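Local coordinates for GDP-L-fucose synthase (Campylobacter jejuni subsp. jejuni serotype O:2, PDB 7CXT), which probably reduces a GDP-linked 4-keto sugar, GDP-6-OMe-4-keto-L-xylo-heptose, at C4 with NADPH as the hydride donor, at residues N6-I11 against F31-L36; P59-L64 against V101-F106. All coordinates share one frame; numbering follows the deposited sequence.

Overall arrangement
Both contacts are pairings of neighbouring parallel strands in the Rossmann sheet that carries NADPH, where the order is 34-35, 9-12, 61-64, 103-109 and onward. Contact 1 sets strand 34-35, the outermost on its side, against 9-12; contact 2 joins 61-64 to 103-109. Their centres lie about 10 Å apart, and 9-12 and 61-64 form the seam between them: Y10 N stands 2.9 Å from Y61 O and Y10 O 2.9 Å from F63 N, both probable hydrogen bonds, while I9 packs on Y61. The cofactor lies toward the carboxyl ends of the strands, its nearest atoms about 7 Å from the side chain of Y10 and about 5 Å from that of F106.

Contact 1. Residues N6-I11 against F31-L36; sequences NSKIYI and FNNLVL
I9 is clasped between N33 and V35 by two backbone hydrogen bonds, I9 N to N33 O at 2.8 Å and V35 N to I9 O at 2.7 Å. Around this pair the chains run parallel, with I9 opposite L34 and Y10 opposite V35. On the face of Y10 and V35 the packing is close. The K8 side chain, extended beyond CG, passes obliquely over V35, its CE pressed to V35 CG2 at 3.4 Å, tighter than ordinary van der Waals contact, before NZ reaches a salt bridge with E57 of helix 47-57. V35 O lies in the plane of the Y10 ring, at its edge, 3.2 Å from CD1; F53 meets the same ring and also touches V35. This is the first beta-alpha-beta unit of the Rossmann fold: strand 9-12 leads through helix 17-28 to strand 34-35, and that helix takes up the other face, V23 meeting L34 and L26 meeting I11. There L34 CD2 comes to I9 CB at 3.8 Å and also touches I11 CD1, which meets L36 CD2 as well, from a side chain lying alongside and pointing the same way. Toward N6, on the solvent side, strand pairing gives way to side-chain and water-mediated bonds. The N33 amide swings back to N6 because CG is anti to the backbone N (chi1 -168°), and ND2 donates to N6 O at 2.9 Å; that oxygen is nearly in the amide plane, but the donor stands 41° above the N6 carbonyl plane. A water bridges the two backbones, donating to S7 O at 2.7 Å and accepting from N33 N, where N33 forms the centre of an inverse gamma turn.

Contact 2. Residues P59-L64 against V101-F106; sequences PEYVFL and VKKLVF
Four backbone hydrogen bonds tie P59-L64 to V101-F106. K102 N donates to E60 O just ahead of the strands. Within them V62 N bonds to K103 O, the longest of the four at 3.2 Å, V105 N donates to V62 O at 2.9 Å, and L64 N donates to V105 O. The polar side-chain link is K102 NZ to Y61 OH, 2.8 Å. A bend in the lysine at chi3 (74°) brings NZ to the hydroxyl, while its CB sits over one face of the Y61 ring in a CH-pi contact. The strands, 6° from parallel, are joined through helix 78-98 in a beta-alpha-beta unit of the Rossmann sheet, and the helix lays S96 against V62, V101 and L104. Apolar contacts fill both faces. Beside the helix, V62 CG1 meets L104 CD1 at 3.7 Å, V62 CG2 touches V101 CG2 with the two side chains crossed at about a right angle, and L64 CD2 lies 3.7 Å from F106 CD1. On the opposite face, that of Y61, F63 and V105, the F63 and V105 side chains lie side by side, and M256 of helix 245-258 touches all three residues.

Contact 1. Residues N6-I11 against F31-L36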
loop_
_atom_site.group_PDB
_atom_site.type_symbol
_atom_site.label_atom_id
_atom_site.label_comp_id
_atom_site.label_asym_id
_atom_site.label_seq_id
_atom_site.Cartn_x
_atom_site.Cartn_y
_atom_site.Cartn_z
ATOM N N ASN A 6 -18.333 -21.229 20.854
ATOM C CA ASN A 6 -17.135 -22.060 20.748
ATOM C C ASN A 6 -16.188 -21.665 19.608
ATOM O O ASN A 6 -15.153 -22.325 19.435
ATOM C CB ASN A 6 -17.538 -23.530 20.586
ATOM C CG ASN A 6 -18.588 -23.735 19.502
ATOM O OD1 ASN A 6 -19.638 -23.090 19.511
ATOM N ND2 ASN A 6 -18.309 -24.640 18.565
ATOM N N SER A 7 -16.511 -20.635 18.821
ATOM C CA SER A 7 -15.636 -20.240 17.722
ATOM C C SER A 7 -14.264 -19.852 18.256
ATOM O O SER A 7 -14.150 -19.169 19.277
ATOM C CB SER A 7 -16.235 -19.060 16.947
ATOM O OG SER A 7 -17.309 -19.471 16.114
ATOM N N LYS A 8 -13.218 -20.296 17.561
ATOM C CA LYS A 8 -11.852 -19.919 17.905
ATOM C C LYS A 8 -11.544 -18.540 17.335
ATOM O O LYS A 8 -11.634 -18.332 16.118
ATOM C CB LYS A 8 -10.864 -20.952 17.372
ATOM C CG LYS A 8 -9.491 -20.885 18.037
ATOM C CD LYS A 8 -8.581 -21.984 17.495
ATOM C CE LYS A 8 -7.470 -22.323 18.464
ATOM N NZ LYS A 8 -6.462 -23.263 17.880
ATOM N N ILE A 9 -11.149 -17.611 18.206
ATOM C CA ILE A 9 -10.934 -16.214 17.845
ATOM C C ILE A 9 -9.496 -15.833 18.142
ATOM O O ILE A 9 -9.030 -15.992 19.275
ATOM C CB ILE A 9 -11.866 -15.257 18.612
ATOM C CG1 ILE A 9 -13.305 -15.773 18.657
ATOM C CG2 ILE A 9 -11.747 -13.840 18.031
ATOM C CD1 ILE A 9 -14.063 -15.561 17.424
ATOM N N TYR A 10 -8.819 -15.272 17.144
ATOM C CA TYR A 10 -7.513 -14.650 17.299
ATOM C C TYR A 10 -7.678 -13.130 17.292
ATOM O O TYR A 10 -8.178 -12.565 16.318
ATOM C CB TYR A 10 -6.579 -15.107 16.173
ATOM C CG TYR A 10 -5.265 -14.375 16.076
ATOM C CD1 TYR A 10 -4.498 -14.115 17.204
ATOM C CD2 TYR A 10 -4.759 -13.978 14.822
ATOM C CE1 TYR A 10 -3.253 -13.457 17.103
ATOM C CE2 TYR A 10 -3.543 -13.318 14.714
ATOM C CZ TYR A 10 -2.789 -13.059 15.860
ATOM O OH TYR A 10 -1.587 -12.387 15.741
ATOM N N ILE A 11 -7.269 -12.478 18.377
ATOM C CA ILE A 11 -7.167 -11.022 18.451
ATOM C C ILE A 11 -5.686 -10.684 18.329
ATOM O O ILE A 11 -4.923 -10.841 19.290
ATOM C CB ILE A 11 -7.737 -10.457 19.758
ATOM C CG1 ILE A 11 -9.214 -10.832 19.957
ATOM C CG2 ILE A 11 -7.512 -8.935 19.813
ATOM C CD1 ILE A 11 -9.401 -12.073 20.812
ATOM N N PHE A 31 -17.903 -15.363 24.216
ATOM C CA PHE A 31 -16.893 -15.870 23.289
ATOM C C PHE A 31 -15.561 -15.906 24.037
ATOM O O PHE A 31 -14.858 -14.893 24.111
ATOM C CB PHE A 31 -16.778 -14.982 22.043
ATOM C CG PHE A 31 -18.095 -14.693 21.365
ATOM C CD1 PHE A 31 -18.697 -15.650 20.559
ATOM C CD2 PHE A 31 -18.719 -13.453 21.523
ATOM C CE1 PHE A 31 -19.911 -15.383 19.927
ATOM C CE2 PHE A 31 -19.939 -13.177 20.895
ATOM C CZ PHE A 31 -20.536 -14.142 20.091
ATOM N N ASN A 32 -15.206 -17.067 24.586
ATOM C CA ASN A 32 -13.959 -17.196 25.333
ATOM C C ASN A 32 -12.985 -18.205 24.727
ATOM O O ASN A 32 -11.996 -18.541 25.386
ATOM C CB ASN A 32 -14.230 -17.574 26.799
ATOM C CG ASN A 32 -13.028 -17.283 27.710
ATOM O OD1 ASN A 32 -12.230 -16.387 27.430
ATOM N ND2 ASN A 32 -12.890 -18.048 28.787
ATOM N N ASN A 33 -13.234 -18.722 23.519
ATOM C CA ASN A 33 -12.249 -19.568 22.830
ATOM C C ASN A 33 -11.255 -18.677 22.074
ATOM O O ASN A 33 -11.225 -18.604 20.843
ATOM C CB ASN A 33 -12.941 -20.563 21.901
ATOM C CG ASN A 33 -11.992 -21.658 21.389
ATOM O OD1 ASN A 33 -10.903 -21.856 21.931
ATOM N ND2 ASN A 33 -12.404 -22.360 20.327
ATOM N N LEU A 34 -10.419 -17.988 22.850
ATOM C CA LEU A 34 -9.500 -16.983 22.321
ATOM C C LEU A 34 -8.093 -17.553 22.146
ATOM O O LEU A 34 -7.626 -18.339 22.973
ATOM C CB LEU A 34 -9.452 -15.772 23.251
ATOM C CG LEU A 34 -10.823 -15.205 23.631
ATOM C CD1 LEU A 34 -10.672 -13.955 24.488
ATOM C CD2 LEU A 34 -11.645 -14.919 22.394
ATOM N N VAL A 35 -7.412 -17.136 21.074
ATOM C CA VAL A 35 -5.978 -17.384 20.879
ATOM C C VAL A 35 -5.263 -16.046 20.914
ATOM O O VAL A 35 -5.530 -15.179 20.075
ATOM C CB VAL A 35 -5.676 -18.088 19.550
ATOM C CG1 VAL A 35 -4.195 -18.594 19.534
ATOM C CG2 VAL A 35 -6.613 -19.201 19.347
ATOM N N LEU A 36 -4.322 -15.896 21.842
ATOM C CA LEU A 36 -3.589 -14.656 22.037
ATOM C C LEU A 36 -2.089 -14.920 22.020
ATOM O O LEU A 36 -1.624 -15.890 22.622
ATOM C CB LEU A 36 -3.961 -14.017 23.367
ATOM C CG LEU A 36 -5.460 -13.902 23.653
ATOM C CD1 LEU A 36 -5.703 -13.520 25.117
ATOM C CD2 LEU A 36 -6.135 -12.911 22.692
HETATM O O HOH W 1 -15.166 -18.095 21.496
#

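Contact 2. Residues P59-L64 against V101-F106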
loop_
_atom_site.group_PDB
_atom_site.type_symbol
_atom_site.label_atom_id
_atom_site.label_comp_id
_atom_site.label_asym_id
_atom_site.label_seq_id
_atom_site.Cartn_x
_atom_site.Cartn_y
_atom_site.Cartn_z
ATOM N N PRO A 59 -7.259 -20.157 13.456
ATOM C CA PRO A 59 -8.377 -19.376 14.005
ATOM C C PRO A 59 -9.507 -19.289 12.988
ATOM O O PRO A 59 -9.264 -19.220 11.786
ATOM C CB PRO A 59 -7.753 -18.006 14.285
ATOM C CG PRO A 59 -6.631 -17.900 13.287
ATOM C CD PRO A 59 -6.108 -19.303 13.110
ATOM N N GLU A 60 -10.757 -19.300 13.479
ATOM C CA GLU A 60 -11.901 -19.089 12.582
ATOM C C GLU A 60 -12.237 -17.618 12.370
ATOM O O GLU A 60 -12.799 -17.259 11.322
ATOM C CB GLU A 60 -13.149 -19.803 13.108
ATOM C CG GLU A 60 -12.991 -21.316 13.220
ATOM C CD GLU A 60 -14.098 -21.938 14.035
ATOM O OE1 GLU A 60 -15.171 -22.210 13.462
ATOM O OE2 GLU A 60 -13.894 -22.136 15.249
ATOM N N TYR A 61 -11.914 -16.762 13.335
ATOM C CA TYR A 61 -12.147 -15.330 13.217
ATOM C C TYR A 61 -10.898 -14.594 13.672
ATOM O O TYR A 61 -10.196 -15.044 14.580
ATOM C CB TYR A 61 -13.379 -14.894 14.047
ATOM C CG TYR A 61 -14.640 -15.571 13.569
ATOM C CD1 TYR A 61 -15.012 -16.827 14.051
ATOM C CD2 TYR A 61 -15.430 -14.983 12.602
ATOM C CE1 TYR A 61 -16.140 -17.464 13.580
ATOM C CE2 TYR A 61 -16.581 -15.618 12.129
ATOM C CZ TYR A 61 -16.933 -16.840 12.622
ATOM O OH TYR A 61 -18.076 -17.446 12.142
ATOM N N VAL A 62 -10.625 -13.457 13.030
ATOM C CA VAL A 62 -9.418 -12.675 13.283
ATOM C C VAL A 62 -9.810 -11.213 13.484
ATOM O O VAL A 62 -10.546 -10.649 12.668
ATOM C CB VAL A 62 -8.410 -12.818 12.123
ATOM C CG1 VAL A 62 -7.225 -11.863 12.310
ATOM C CG2 VAL A 62 -7.947 -14.282 11.997
ATOM N N PHE A 63 -9.343 -10.613 14.587
ATOM C CA PHE A 63 -9.443 -9.172 14.838
ATOM C C PHE A 63 -8.021 -8.638 14.805
ATOM O O PHE A 63 -7.248 -8.900 15.734
ATOM C CB PHE A 63 -10.073 -8.854 16.198
ATOM C CG PHE A 63 -11.540 -9.115 16.284
ATOM C CD1 PHE A 63 -12.457 -8.135 15.905
ATOM C CD2 PHE A 63 -12.012 -10.317 16.788
ATOM C CE1 PHE A 63 -13.818 -8.383 15.999
ATOM C CE2 PHE A 63 -13.367 -10.564 16.894
ATOM C CZ PHE A 63 -14.269 -9.593 16.507
ATOM N N LEU A 64 -7.676 -7.871 13.763
ATOM C CA LEU A 64 -6.280 -7.444 13.531
ATOM C C LEU A 64 -6.087 -6.033 14.086
ATOM O O LEU A 64 -6.267 -5.044 13.378
ATOM C CB LEU A 64 -5.924 -7.500 12.040
ATOM C CG LEU A 64 -4.586 -6.908 11.555
ATOM C CD1 LEU A 64 -3.377 -7.492 12.329
ATOM C CD2 LEU A 64 -4.406 -7.130 10.069
ATOM N N VAL A 101 -9.713 -18.812 7.231
ATOM C CA VAL A 101 -10.405 -17.956 8.191
ATOM C C VAL A 101 -11.768 -17.543 7.645
ATOM O O VAL A 101 -11.912 -17.195 6.464
ATOM C CB VAL A 101 -9.532 -16.729 8.504
ATOM C CG1 VAL A 101 -10.328 -15.607 9.149
ATOM C CG2 VAL A 101 -8.345 -17.142 9.378
ATOM N N LYS A 102 -12.781 -17.597 8.523
ATOM C CA LYS A 102 -14.157 -17.322 8.133
ATOM C C LYS A 102 -14.382 -15.833 7.905
ATOM O O LYS A 102 -14.837 -15.436 6.833
ATOM C CB LYS A 102 -15.119 -17.858 9.205
ATOM C CG LYS A 102 -15.202 -19.388 9.220
ATOM C CD LYS A 102 -16.184 -19.859 10.266
ATOM C CE LYS A 102 -17.612 -19.595 9.808
ATOM N NZ LYS A 102 -18.594 -19.948 10.887
ATOM N N LYS A 103 -14.025 -14.993 8.882
ATOM C CA LYS A 103 -14.088 -13.544 8.719
ATOM C C LYS A 103 -12.915 -12.898 9.441
ATOM O O LYS A 103 -12.345 -13.458 10.380
ATOM C CB LYS A 103 -15.400 -12.949 9.257
ATOM C CG LYS A 103 -16.641 -13.425 8.541
ATOM C CD LYS A 103 -17.917 -12.892 9.193
ATOM C CE LYS A 103 -18.231 -11.487 8.751
ATOM N NZ LYS A 103 -19.634 -11.111 9.141
ATOM N N LEU A 104 -12.567 -11.695 8.990
ATOM C CA LEU A 104 -11.482 -10.932 9.576
ATOM C C LEU A 104 -11.921 -9.480 9.657
ATOM O O LEU A 104 -12.629 -8.986 8.777
ATOM C CB LEU A 104 -10.195 -11.073 8.739
ATOM C CG LEU A 104 -8.952 -10.269 9.127
ATOM C CD1 LEU A 104 -7.694 -11.063 8.685
ATOM C CD2 LEU A 104 -8.931 -8.858 8.540
ATOM N N VAL A 105 -11.497 -8.794 10.711
ATOM C CA VAL A 105 -11.753 -7.368 10.842
ATOM C C VAL A 105 -10.427 -6.657 10.976
ATOM O O VAL A 105 -9.625 -6.981 11.857
ATOM C CB VAL A 105 -12.664 -7.040 12.039
ATOM C CG1 VAL A 105 -12.607 -5.542 12.310
ATOM C CG2 VAL A 105 -14.085 -7.448 11.726
ATOM N N PHE A 106 -10.206 -5.682 10.108
ATOM C CA PHE A 106 -8.999 -4.883 10.110
ATOM C C PHE A 106 -9.377 -3.456 10.466
ATOM O O PHE A 106 -10.449 -2.978 10.086
ATOM C CB PHE A 106 -8.306 -4.959 8.733
ATOM C CG PHE A 106 -7.203 -3.969 8.554
ATOM C CD1 PHE A 106 -6.125 -3.942 9.432
ATOM C CD2 PHE A 106 -7.237 -3.062 7.503
ATOM C CE1 PHE A 106 -5.106 -3.011 9.272
ATOM C CE2 PHE A 106 -6.221 -2.141 7.319
ATOM C CZ PHE A 106 -5.136 -2.125 8.203
#